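Local atomic coordinates of ForH (Streptomyces kaniharaensis, PDB entry 6NKO), a protein that probably takes part in formycin A biosynthesis and resembles the IMP cyclohydrolase part of the bifunctional purine-biosynthesis enzyme PurH. Residues D29-L40 with D161-L172; P123-F134 with V205-R215. One frame throughout, in Å; residues are numbered along the deposited sequence.

Contact 1 (D29-L40 with D161-L172)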
loop_
_atom_site.group_PDB
_atom_site.type_symbol
_atom_site.label_atom_id
_atom_site.label_comp_id
_atom_site.label_asym_id
_atom_site.label_seq_id
_atom_site.Cartn_x
_atom_site.Cartn_y
_atom_site.Cartn_z
ATOM N N ASP A 29 -10.526 -1.202 2.066
ATOM C CA ASP A 29 -11.116 -2.056 3.089
ATOM C C ASP A 29 -10.408 -1.766 4.407
ATOM O O ASP A 29 -9.233 -2.108 4.574
ATOM C CB ASP A 29 -10.980 -3.523 2.685
ATOM C CG ASP A 29 -11.525 -4.479 3.731
ATOM O OD1 ASP A 29 -12.196 -4.024 4.681
ATOM O OD2 ASP A 29 -11.282 -5.696 3.598
ATOM N N LYS A 30 -11.114 -1.136 5.344
ATOM C CA LYS A 30 -10.506 -0.659 6.580
ATOM C C LYS A 30 -10.440 -1.714 7.675
ATOM O O LYS A 30 -10.004 -1.399 8.786
ATOM C CB LYS A 30 -11.268 0.563 7.105
ATOM C CG LYS A 30 -11.765 1.495 6.023
ATOM C CD LYS A 30 -10.738 2.564 5.705
ATOM C CE LYS A 30 -10.954 3.125 4.312
ATOM N NZ LYS A 30 -10.406 4.498 4.193
ATOM N N ARG A 31 -10.856 -2.949 7.399
ATOM C CA ARG A 31 -10.887 -3.966 8.442
ATOM C C ARG A 31 -9.478 -4.254 8.946
ATOM O O ARG A 31 -8.558 -4.485 8.155
ATOM C CB ARG A 31 -11.540 -5.245 7.915
ATOM C CG ARG A 31 -11.291 -6.473 8.781
ATOM C CD ARG A 31 -12.353 -7.541 8.549
ATOM N NE ARG A 31 -12.024 -8.395 7.411
ATOM C CZ ARG A 31 -11.153 -9.399 7.452
ATOM N NH1 ARG A 31 -10.517 -9.686 8.580
ATOM N NH2 ARG A 31 -10.915 -10.116 6.363
ATOM N N ASN A 32 -9.316 -4.219 10.271
ATOM C CA ASN A 32 -8.070 -4.486 10.990
ATOM C C ASN A 32 -7.001 -3.423 10.768
ATOM O O ASN A 32 -5.848 -3.630 11.168
ATOM C CB ASN A 32 -7.481 -5.857 10.633
ATOM C CG ASN A 32 -8.400 -6.999 10.998
ATOM O OD1 ASN A 32 -9.350 -6.828 11.761
ATOM N ND2 ASN A 32 -8.120 -8.180 10.455
ATOM N N ILE A 33 -7.340 -2.288 10.150
ATOM C CA ILE A 33 -6.309 -1.298 9.846
ATOM C C ILE A 33 -5.867 -0.555 11.102
ATOM O O ILE A 33 -4.724 -0.085 11.181
ATOM C CB ILE A 33 -6.793 -0.324 8.754
ATOM C CG1 ILE A 33 -5.597 0.289 8.023
ATOM C CG2 ILE A 33 -7.667 0.779 9.344
ATOM C CD1 ILE A 33 -4.573 -0.725 7.555
ATOM N N GLU A 34 -6.740 -0.443 12.105
ATOM C CA GLU A 34 -6.393 0.298 13.314
ATOM C C GLU A 34 -5.454 -0.492 14.225
ATOM O O GLU A 34 -4.487 0.086 14.735
ATOM C CB GLU A 34 -7.650 0.716 14.081
ATOM C CG GLU A 34 -7.358 1.649 15.248
ATOM C CD GLU A 34 -8.610 2.118 15.962
ATOM O OE1 GLU A 34 -9.721 1.817 15.479
ATOM O OE2 GLU A 34 -8.481 2.793 17.007
ATOM N N PRO A 35 -5.683 -1.789 14.475
ATOM C CA PRO A 35 -4.699 -2.535 15.279
ATOM C C PRO A 35 -3.334 -2.615 14.625
ATOM O O PRO A 35 -2.329 -2.782 15.326
ATOM C CB PRO A 35 -5.337 -3.924 15.428
ATOM C CG PRO A 35 -6.779 -3.712 15.187
ATOM C CD PRO A 35 -6.859 -2.624 14.165
ATOM N N LEU A 36 -3.265 -2.507 13.296
ATOM C CA LEU A 36 -1.976 -2.512 12.616
ATOM C C LEU A 36 -1.292 -1.155 12.732
ATOM O O LEU A 36 -0.127 -1.073 13.136
ATOM C CB LEU A 36 -2.157 -2.906 11.149
ATOM C CG LEU A 36 -0.896 -2.913 10.280
ATOM C CD1 LEU A 36 0.065 -4.003 10.731
ATOM C CD2 LEU A 36 -1.249 -3.080 8.809
ATOM N N ALA A 37 -2.008 -0.079 12.395
ATOM C CA ALA A 37 -1.439 1.262 12.497
ATOM C C ALA A 37 -1.010 1.570 13.925
ATOM O O ALA A 37 0.087 2.091 14.159
ATOM C CB ALA A 37 -2.447 2.299 12.004
ATOM N N ALA A 38 -1.869 1.255 14.898
ATOM C CA ALA A 38 -1.514 1.484 16.295
ATOM C C ALA A 38 -0.347 0.600 16.717
ATOM O O ALA A 38 0.576 1.063 17.394
ATOM C CB ALA A 38 -2.725 1.243 17.195
ATOM N N GLY A 39 -0.367 -0.673 16.315
ATOM C CA GLY A 39 0.718 -1.570 16.680
ATOM C C GLY A 39 2.061 -1.122 16.134
ATOM O O GLY A 39 3.094 -1.286 16.788
ATOM N N LEU A 40 2.066 -0.547 14.928
ATOM C CA LEU A 40 3.316 -0.058 14.357
ATOM C C LEU A 40 3.775 1.218 15.050
ATOM O O LEU A 40 4.978 1.427 15.243
ATOM C CB LEU A 40 3.154 0.168 12.854
ATOM C CG LEU A 40 2.815 -1.062 12.007
ATOM C CD1 LEU A 40 2.298 -0.639 10.643
ATOM C CD2 LEU A 40 4.015 -1.989 11.869
ATOM N N ASP A 161 -4.307 -8.535 2.213
ATOM C CA ASP A 161 -5.380 -9.215 2.929
ATOM C C ASP A 161 -5.367 -8.828 4.403
ATOM O O ASP A 161 -4.366 -9.072 5.090
ATOM C CB ASP A 161 -5.227 -10.728 2.771
ATOM C CG ASP A 161 -6.428 -11.504 3.289
ATOM O OD1 ASP A 161 -7.434 -10.876 3.674
ATOM O OD2 ASP A 161 -6.365 -12.751 3.302
ATOM N N PRO A 162 -6.443 -8.237 4.933
ATOM C CA PRO A 162 -6.472 -7.888 6.364
ATOM C C PRO A 162 -6.316 -9.079 7.304
ATOM O O PRO A 162 -6.135 -8.866 8.509
ATOM C CB PRO A 162 -7.845 -7.223 6.537
ATOM C CG PRO A 162 -8.203 -6.731 5.166
ATOM C CD PRO A 162 -7.624 -7.735 4.210
ATOM N N ASP A 163 -6.381 -10.313 6.803
ATOM C CA ASP A 163 -6.140 -11.481 7.640
ATOM C C ASP A 163 -4.658 -11.758 7.855
ATOM O O ASP A 163 -4.317 -12.621 8.671
ATOM C CB ASP A 163 -6.812 -12.714 7.030
ATOM C CG ASP A 163 -8.325 -12.660 7.125
ATOM O OD1 ASP A 163 -8.840 -12.065 8.096
ATOM O OD2 ASP A 163 -8.998 -13.207 6.228
ATOM N N ASP A 164 -3.777 -11.053 7.148
ATOM C CA ASP A 164 -2.338 -11.192 7.324
ATOM C C ASP A 164 -1.753 -10.146 8.262
ATOM O O ASP A 164 -0.559 -10.210 8.568
ATOM C CB ASP A 164 -1.628 -11.109 5.966
ATOM C CG ASP A 164 -2.047 -12.216 5.016
ATOM O OD1 ASP A 164 -2.251 -13.357 5.480
ATOM O OD2 ASP A 164 -2.167 -11.946 3.802
ATOM N N TYR A 165 -2.563 -9.190 8.727
ATOM C CA TYR A 165 -2.035 -8.072 9.505
ATOM C C TYR A 165 -1.439 -8.549 10.823
ATOM O O TYR A 165 -0.343 -8.128 11.211
ATOM C CB TYR A 165 -3.134 -7.040 9.775
ATOM C CG TYR A 165 -3.630 -6.265 8.573
ATOM C CD1 TYR A 165 -3.182 -6.554 7.288
ATOM C CD2 TYR A 165 -4.559 -5.243 8.728
ATOM C CE1 TYR A 165 -3.644 -5.843 6.194
ATOM C CE2 TYR A 165 -5.026 -4.529 7.643
ATOM C CZ TYR A 165 -4.567 -4.833 6.379
ATOM O OH TYR A 165 -5.034 -4.123 5.296
ATOM N N ASP A 166 -2.153 -9.431 11.526
ATOM C CA ASP A 166 -1.767 -9.790 12.888
ATOM C C ASP A 166 -0.434 -10.528 12.917
ATOM O O ASP A 166 0.450 -10.196 13.716
ATOM C CB ASP A 166 -2.863 -10.632 13.540
ATOM C CG ASP A 166 -2.794 -10.602 15.056
ATOM O OD1 ASP A 166 -2.463 -9.536 15.619
ATOM O OD2 ASP A 166 -3.064 -11.645 15.686
ATOM N N ASP A 167 -0.269 -11.534 12.056
ATOM C CA ASP A 167 0.972 -12.305 12.056
ATOM C C ASP A 167 2.177 -11.416 11.773
ATOM O O ASP A 167 3.246 -11.598 12.368
ATOM C CB ASP A 167 0.893 -13.437 11.033
ATOM C CG ASP A 167 2.247 -14.067 10.757
ATOM O OD1 ASP A 167 2.577 -14.282 9.571
ATOM O OD2 ASP A 167 2.984 -14.345 11.729
ATOM N N VAL A 168 2.023 -10.445 10.870
ATOM C CA VAL A 168 3.117 -9.526 10.582
ATOM C C VAL A 168 3.392 -8.634 11.785
ATOM O O VAL A 168 4.550 -8.427 12.170
ATOM C CB VAL A 168 2.802 -8.701 9.320
ATOM C CG1 VAL A 168 3.725 -7.494 9.225
ATOM C CG2 VAL A 168 2.921 -9.569 8.077
ATOM N N LEU A 169 2.337 -8.101 12.405
ATOM C CA LEU A 169 2.517 -7.243 13.570
ATOM C C LEU A 169 3.118 -8.016 14.737
ATOM O O LEU A 169 3.968 -7.491 15.467
ATOM C CB LEU A 169 1.180 -6.617 13.972
ATOM C CG LEU A 169 1.195 -5.761 15.241
ATOM C CD1 LEU A 169 2.208 -4.630 15.121
ATOM C CD2 LEU A 169 -0.192 -5.213 15.538
ATOM N N LYS A 170 2.691 -9.267 14.930
ATOM C CA LYS A 170 3.264 -10.079 15.998
ATOM C C LYS A 170 4.735 -10.370 15.736
ATOM O O LYS A 170 5.565 -10.245 16.643
ATOM C CB LYS A 170 2.474 -11.380 16.157
ATOM C CG LYS A 170 1.040 -11.169 16.620
ATOM C CD LYS A 170 0.580 -12.257 17.574
ATOM C CE LYS A 170 -0.884 -12.068 17.949
ATOM N NZ LYS A 170 -1.172 -10.670 18.386
ATOM N N LEU A 171 5.078 -10.740 14.498
ATOM C CA LEU A 171 6.472 -10.991 14.146
ATOM C C LEU A 171 7.341 -9.771 14.432
ATOM O O LEU A 171 8.413 -9.886 15.037
ATOM C CB LEU A 171 6.577 -11.388 12.674
ATOM C CG LEU A 171 6.331 -12.852 12.314
ATOM C CD1 LEU A 171 6.085 -12.989 10.823
ATOM C CD2 LEU A 171 7.506 -13.712 12.746
ATOM N N LEU A 172 6.891 -8.590 14.001
ATOM C CA LEU A 172 7.641 -7.369 14.277
ATOM C C LEU A 172 7.735 -7.097 15.773
ATOM O O LEU A 172 8.715 -6.501 16.236
ATOM C CB LEU A 172 6.995 -6.179 13.565
ATOM C CG LEU A 172 7.165 -6.099 12.045
ATOM C CD1 LEU A 172 6.235 -5.048 11.461
ATOM C CD2 LEU A 172 8.610 -5.805 11.671
HETATM O O HOH W 1 -7.358 -3.023 6.066
#

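Contact 2 (P123-F134 with V205-R215)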
loop_
_atom_site.group_PDB
_atom_site.type_symbol
_atom_site.label_atom_id
_atom_site.label_comp_id
_atom_site.label_asym_id
_atom_site.label_seq_id
_atom_site.Cartn_x
_atom_site.Cartn_y
_atom_site.Cartn_z
ATOM N N PRO A 123 -18.864 -3.761 -8.422
ATOM C CA PRO A 123 -20.180 -4.332 -8.739
ATOM C C PRO A 123 -20.089 -5.508 -9.698
ATOM O O PRO A 123 -18.999 -5.872 -10.151
ATOM C CB PRO A 123 -20.929 -3.152 -9.368
ATOM C CG PRO A 123 -19.851 -2.307 -9.959
ATOM C CD PRO A 123 -18.677 -2.429 -9.025
ATOM N N GLU A 124 -21.239 -6.108 -10.020
ATOM C CA GLU A 124 -21.264 -7.282 -10.876
ATOM C C GLU A 124 -21.310 -6.882 -12.348
ATOM O O GLU A 124 -21.807 -5.804 -12.691
ATOM C CB GLU A 124 -22.470 -8.154 -10.542
ATOM C CG GLU A 124 -22.424 -8.823 -9.164
ATOM C CD GLU A 124 -21.090 -9.489 -8.843
ATOM O OE1 GLU A 124 -20.097 -8.784 -8.556
ATOM O OE2 GLU A 124 -21.038 -10.735 -8.872
ATOM N N PRO A 125 -20.779 -7.725 -13.236
ATOM C CA PRO A 125 -20.847 -7.446 -14.678
ATOM C C PRO A 125 -22.241 -7.714 -15.221
ATOM O O PRO A 125 -22.649 -8.865 -15.398
ATOM C CB PRO A 125 -19.807 -8.412 -15.264
ATOM C CG PRO A 125 -19.740 -9.532 -14.287
ATOM C CD PRO A 125 -19.977 -8.924 -12.935
ATOM N N GLN A 126 -22.985 -6.640 -15.480
ATOM C CA GLN A 126 -24.300 -6.733 -16.090
ATOM C C GLN A 126 -24.277 -6.073 -17.462
ATOM O O GLN A 126 -23.548 -5.099 -17.673
ATOM C CB GLN A 126 -25.375 -6.071 -15.218
ATOM C CG GLN A 126 -25.326 -6.475 -13.747
ATOM C CD GLN A 126 -26.427 -7.451 -13.365
ATOM O OE1 GLN A 126 -27.443 -7.563 -14.052
ATOM N NE2 GLN A 126 -26.229 -8.167 -12.262
ATOM N N PRO A 127 -25.049 -6.590 -18.420
ATOM C CA PRO A 127 -25.052 -5.996 -19.763
ATOM C C PRO A 127 -25.474 -4.534 -19.727
ATOM O O PRO A 127 -26.412 -4.155 -19.024
ATOM C CB PRO A 127 -26.061 -6.857 -20.530
ATOM C CG PRO A 127 -26.078 -8.158 -19.798
ATOM C CD PRO A 127 -25.870 -7.809 -18.352
ATOM N N GLY A 128 -24.763 -3.713 -20.497
ATOM C CA GLY A 128 -25.009 -2.284 -20.483
ATOM C C GLY A 128 -24.541 -1.598 -19.221
ATOM O O GLY A 128 -25.081 -0.548 -18.858
ATOM N N LEU A 129 -23.543 -2.165 -18.545
ATOM C CA LEU A 129 -23.067 -1.620 -17.280
ATOM C C LEU A 129 -22.535 -0.203 -17.458
ATOM O O LEU A 129 -21.652 0.045 -18.283
ATOM C CB LEU A 129 -21.975 -2.524 -16.707
ATOM C CG LEU A 129 -21.311 -2.096 -15.400
ATOM C CD1 LEU A 129 -22.323 -2.093 -14.268
ATOM C CD2 LEU A 129 -20.145 -3.020 -15.085
ATOM N N ASP A 130 -23.080 0.722 -16.682
ATOM C CA ASP A 130 -22.605 2.103 -16.693
ATOM C C ASP A 130 -21.220 2.167 -16.061
ATOM O O ASP A 130 -21.055 1.735 -14.912
ATOM C CB ASP A 130 -23.586 2.999 -15.938
ATOM C CG ASP A 130 -23.251 4.477 -16.063
ATOM O OD1 ASP A 130 -22.403 4.837 -16.904
ATOM O OD2 ASP A 130 -23.848 5.284 -15.318
ATOM N N PRO A 131 -20.202 2.674 -16.765
ATOM C CA PRO A 131 -18.856 2.736 -16.172
ATOM C C PRO A 131 -18.774 3.546 -14.888
ATOM O O PRO A 131 -17.826 3.353 -14.116
ATOM C CB PRO A 131 -18.012 3.373 -17.285
ATOM C CG PRO A 131 -18.727 3.023 -18.541
ATOM C CD PRO A 131 -20.193 3.015 -18.198
ATOM N N ALA A 132 -19.730 4.441 -14.629
ATOM C CA ALA A 132 -19.681 5.256 -13.421
ATOM C C ALA A 132 -19.762 4.422 -12.149
ATOM O O ALA A 132 -19.296 4.870 -11.095
ATOM C CB ALA A 132 -20.811 6.288 -13.435
ATOM N N GLY A 133 -20.332 3.224 -12.221
ATOM C CA GLY A 133 -20.505 2.392 -11.050
ATOM C C GLY A 133 -19.283 1.648 -10.563
ATOM O O GLY A 133 -19.389 0.895 -9.590
ATOM N N PHE A 134 -18.121 1.826 -11.194
ATOM C CA PHE A 134 -16.940 1.079 -10.777
ATOM C C PHE A 134 -15.635 1.792 -11.115
ATOM O O PHE A 134 -14.612 1.554 -10.464
ATOM C CB PHE A 134 -16.942 -0.316 -11.415
ATOM C CG PHE A 134 -16.644 -0.319 -12.895
ATOM C CD1 PHE A 134 -15.344 -0.455 -13.358
ATOM C CD2 PHE A 134 -17.667 -0.203 -13.821
ATOM C CE1 PHE A 134 -15.068 -0.460 -14.714
ATOM C CE2 PHE A 134 -17.396 -0.213 -15.180
ATOM C CZ PHE A 134 -16.095 -0.339 -15.625
ATOM N N VAL A 205 -11.986 -6.095 -13.188
ATOM C CA VAL A 205 -12.219 -4.791 -13.805
ATOM C C VAL A 205 -12.357 -4.932 -15.317
ATOM O O VAL A 205 -13.177 -4.251 -15.944
ATOM C CB VAL A 205 -11.096 -3.810 -13.422
ATOM C CG1 VAL A 205 -11.246 -2.499 -14.187
ATOM C CG2 VAL A 205 -11.098 -3.559 -11.917
ATOM N N ALA A 206 -11.565 -5.821 -15.924
ATOM C CA ALA A 206 -11.699 -6.076 -17.355
ATOM C C ALA A 206 -13.082 -6.619 -17.689
ATOM O O ALA A 206 -13.675 -6.251 -18.709
ATOM C CB ALA A 206 -10.615 -7.048 -17.824
ATOM N N GLU A 207 -13.616 -7.495 -16.834
ATOM C CA GLU A 207 -14.960 -8.019 -17.049
ATOM C C GLU A 207 -16.010 -6.918 -16.993
ATOM O O GLU A 207 -17.012 -6.977 -17.715
ATOM C CB GLU A 207 -15.270 -9.099 -16.015
ATOM C CG GLU A 207 -16.227 -10.167 -16.498
ATOM C CD GLU A 207 -16.552 -11.181 -15.418
ATOM O OE1 GLU A 207 -16.223 -10.922 -14.240
ATOM O OE2 GLU A 207 -17.134 -12.236 -15.749
ATOM N N LEU A 208 -15.805 -5.909 -16.143
ATOM C CA LEU A 208 -16.759 -4.807 -16.072
ATOM C C LEU A 208 -16.693 -3.944 -17.327
ATOM O O LEU A 208 -17.729 -3.510 -17.842
ATOM C CB LEU A 208 -16.503 -3.969 -14.819
ATOM C CG LEU A 208 -16.565 -4.730 -13.489
ATOM C CD1 LEU A 208 -16.344 -3.798 -12.309
ATOM C CD2 LEU A 208 -17.886 -5.471 -13.344
ATOM N N PHE A 209 -15.484 -3.690 -17.836
ATOM C CA PHE A 209 -15.353 -2.940 -19.081
ATOM C C PHE A 209 -15.964 -3.705 -20.248
ATOM O O PHE A 209 -16.609 -3.111 -21.120
ATOM C CB PHE A 209 -13.882 -2.625 -19.355
ATOM C CG PHE A 209 -13.383 -1.393 -18.655
ATOM C CD1 PHE A 209 -13.886 -0.144 -18.977
ATOM C CD2 PHE A 209 -12.408 -1.484 -17.674
ATOM C CE1 PHE A 209 -13.429 0.993 -18.334
ATOM C CE2 PHE A 209 -11.947 -0.350 -17.027
ATOM C CZ PHE A 209 -12.457 0.890 -17.358
ATOM N N GLY A 210 -15.776 -5.027 -20.278
ATOM C CA GLY A 210 -16.392 -5.829 -21.323
ATOM C C GLY A 210 -17.907 -5.811 -21.258
ATOM O O GLY A 210 -18.581 -5.674 -22.282
ATOM N N ALA A 211 -18.465 -5.949 -20.051
ATOM C CA ALA A 211 -19.910 -5.847 -19.877
ATOM C C ALA A 211 -20.424 -4.442 -20.159
ATOM O O ALA A 211 -21.600 -4.283 -20.505
ATOM C CB ALA A 211 -20.303 -6.270 -18.460
ATOM N N SER A 212 -19.575 -3.422 -20.020
ATOM C CA SER A 212 -19.969 -2.065 -20.370
ATOM C C SER A 212 -20.202 -1.898 -21.866
ATOM O O SER A 212 -20.954 -1.004 -22.268
ATOM C CB SER A 212 -18.905 -1.071 -19.898
ATOM O OG SER A 212 -19.128 -0.678 -18.557
ATOM N N GLY A 213 -19.580 -2.736 -22.694
ATOM C CA GLY A 213 -19.710 -2.668 -24.132
ATOM C C GLY A 213 -20.884 -3.414 -24.720
ATOM O O GLY A 213 -21.079 -3.379 -25.939
ATOM N N SER A 214 -21.673 -4.097 -23.894
ATOM C CA SER A 214 -22.869 -4.777 -24.361
ATOM C C SER A 214 -24.076 -3.848 -24.243
ATOM O O SER A 214 -23.967 -2.695 -23.818
ATOM C CB SER A 214 -23.083 -6.072 -23.579
ATOM O OG SER A 214 -21.993 -6.960 -23.757
ATOM N N ARG A 215 -25.244 -4.353 -24.625
ATOM C CA ARG A 215 -26.467 -3.562 -24.576
ATOM C C ARG A 215 -27.371 -4.014 -23.433
ATOM O O ARG A 215 -27.395 -5.192 -23.078
ATOM C CB ARG A 215 -27.216 -3.649 -25.906
ATOM C CG ARG A 215 -27.151 -2.379 -26.739
ATOM C CD ARG A 215 -25.714 -2.010 -27.080
ATOM N NE ARG A 215 -25.179 -2.828 -28.166
ATOM C CZ ARG A 215 -25.471 -2.653 -29.451
ATOM N NH1 ARG A 215 -24.936 -3.447 -30.368
ATOM N NH2 ARG A 215 -26.298 -1.685 -29.822
#

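Contact 1 (D29-L40 with D161-L172)
Side-by-side packing of two helices on one face of a parallel sheet is seen here, with Leu36 meeting Tyr165 at its middle and Arg31 meeting Asp163 at its solvent-facing end. Helices 33-40 and 165-172 run in nearly the same direction, their axes 13° apart and 9.9 Å from each other, and both Leu36 and Tyr165 reach down to Cys116 of strand 114-117. The tyrosine ring is the central piece. Leu36 CD2 rests over one face, 4.0 Å from the ring centroid, while the opposite face is backed by Pro162 CA of its own segment. At the ring edge lies the backbone O of Asn32, near the ring plane and 3.2 Å from CD2 of Tyr165. With CG beside its backbone N (chi1 -69°), the ring reaches back over the loop that precedes helix 33-40. There a water joins Tyr165 OH to the carbonyl oxygens of Asp29 and Arg31. Further along, Leu169 sets its two methyls against the neighbouring helix: CD1 lies 3.7 Å from the carbonyl C of Gly39, and CD2 touches Pro35 O where a side chain on Gly39 would run into it.

Polar groups fasten the helix starts. Asn32 ND2 gives a fairly straight bond of 2.9 Å to Pro162 O, which it meets from above the carbonyl plane. Arg31 lays one face of its guanidinium over Pro162 CB and sends NH1, in plane, to Asp163 OD1 at 3.0 Å; NH2 adds a weak bond to the same oxygen. Asp161, nearby, has its salt bridge with Lys193. The chemistry is thus graded: a buried apolar seam lies between the helices, whereas the amide bond and an ion pair of two exposed residues join the loops ahead of them.

Contact 2 (P123-F134 with V205-R215)
Over one face of the Phe134 ring lies Leu208 CB, 3.7 Å from the ring centroid and close to its normal, while Phe209 CE2 and Ser212 OG lie at the edge, near the ring plane. The Phe209 ring in turn receives Phe134 CE1 over a face: a T-shaped pair with centroids 5.1 Å apart and planes at 80°. Phe134 enters this corner because its CG stands between the backbone N and the carbonyl carbon (chi1 72°), and Leu208, sliding past it in the opposite direction, brings CD1 to 3.5 Å from CG of the ring. An alanine in place of Phe134 would take the ring away and is likely to leave a gap over Leu208 and Phe209 without its edge-on partner.

Leu208 also serves the rest of the loop. Its other branch, CD2, lies 3.8 Å from Leu129 CD2 and passes under the chain at Pro123 and Pro125, and one turn on, Ala211 CB packs 3.9 Å from Pro125 CB. Polar contacts gather where the helix ends. Ser212 OG donates a short bond of 2.6 Å to Leu129 O, approaching from above the carbonyl plane. Ala211 O accepts two weak bonds, from Gly128 N and, at 3.5 Å, from Leu129 N. These belong to the type II turn from Gln126 to Leu129, with Gly128 at positive phi, which brings both amides round to the last helical turn.

The result is a surface contact at one extremity of the molecule: the loop that leaves strand 114-117 lies against the C-terminal turns of the long helix 184-212 before the chain goes on to helix 141-151, and Leu122 of the same loop continues the apolar patch against Val205, Leu208 and Phe134.

In the fold
From the N terminus, strand 22-26 leads into 29-40, the first half of contact 1. The chain then builds strand 46-49 and edge strand 65-66, returns through strand 114-117, beside central strand 22-26, and gives 123-134, the first half of contact 2, before either loop is closed. Helix 141-151 and edge strand 157-159 follow; segment 161-172 then closes contact 1 across 120 residues. Helix 184-212 comes next and closes contact 2 across 70, so the two loops cross. The centres of the two contacts lie about 33 Å apart. Contact 1 joins helices on the sheet, whereas contact 2 ties the distant end of the last helix to a loop leaving that sheet.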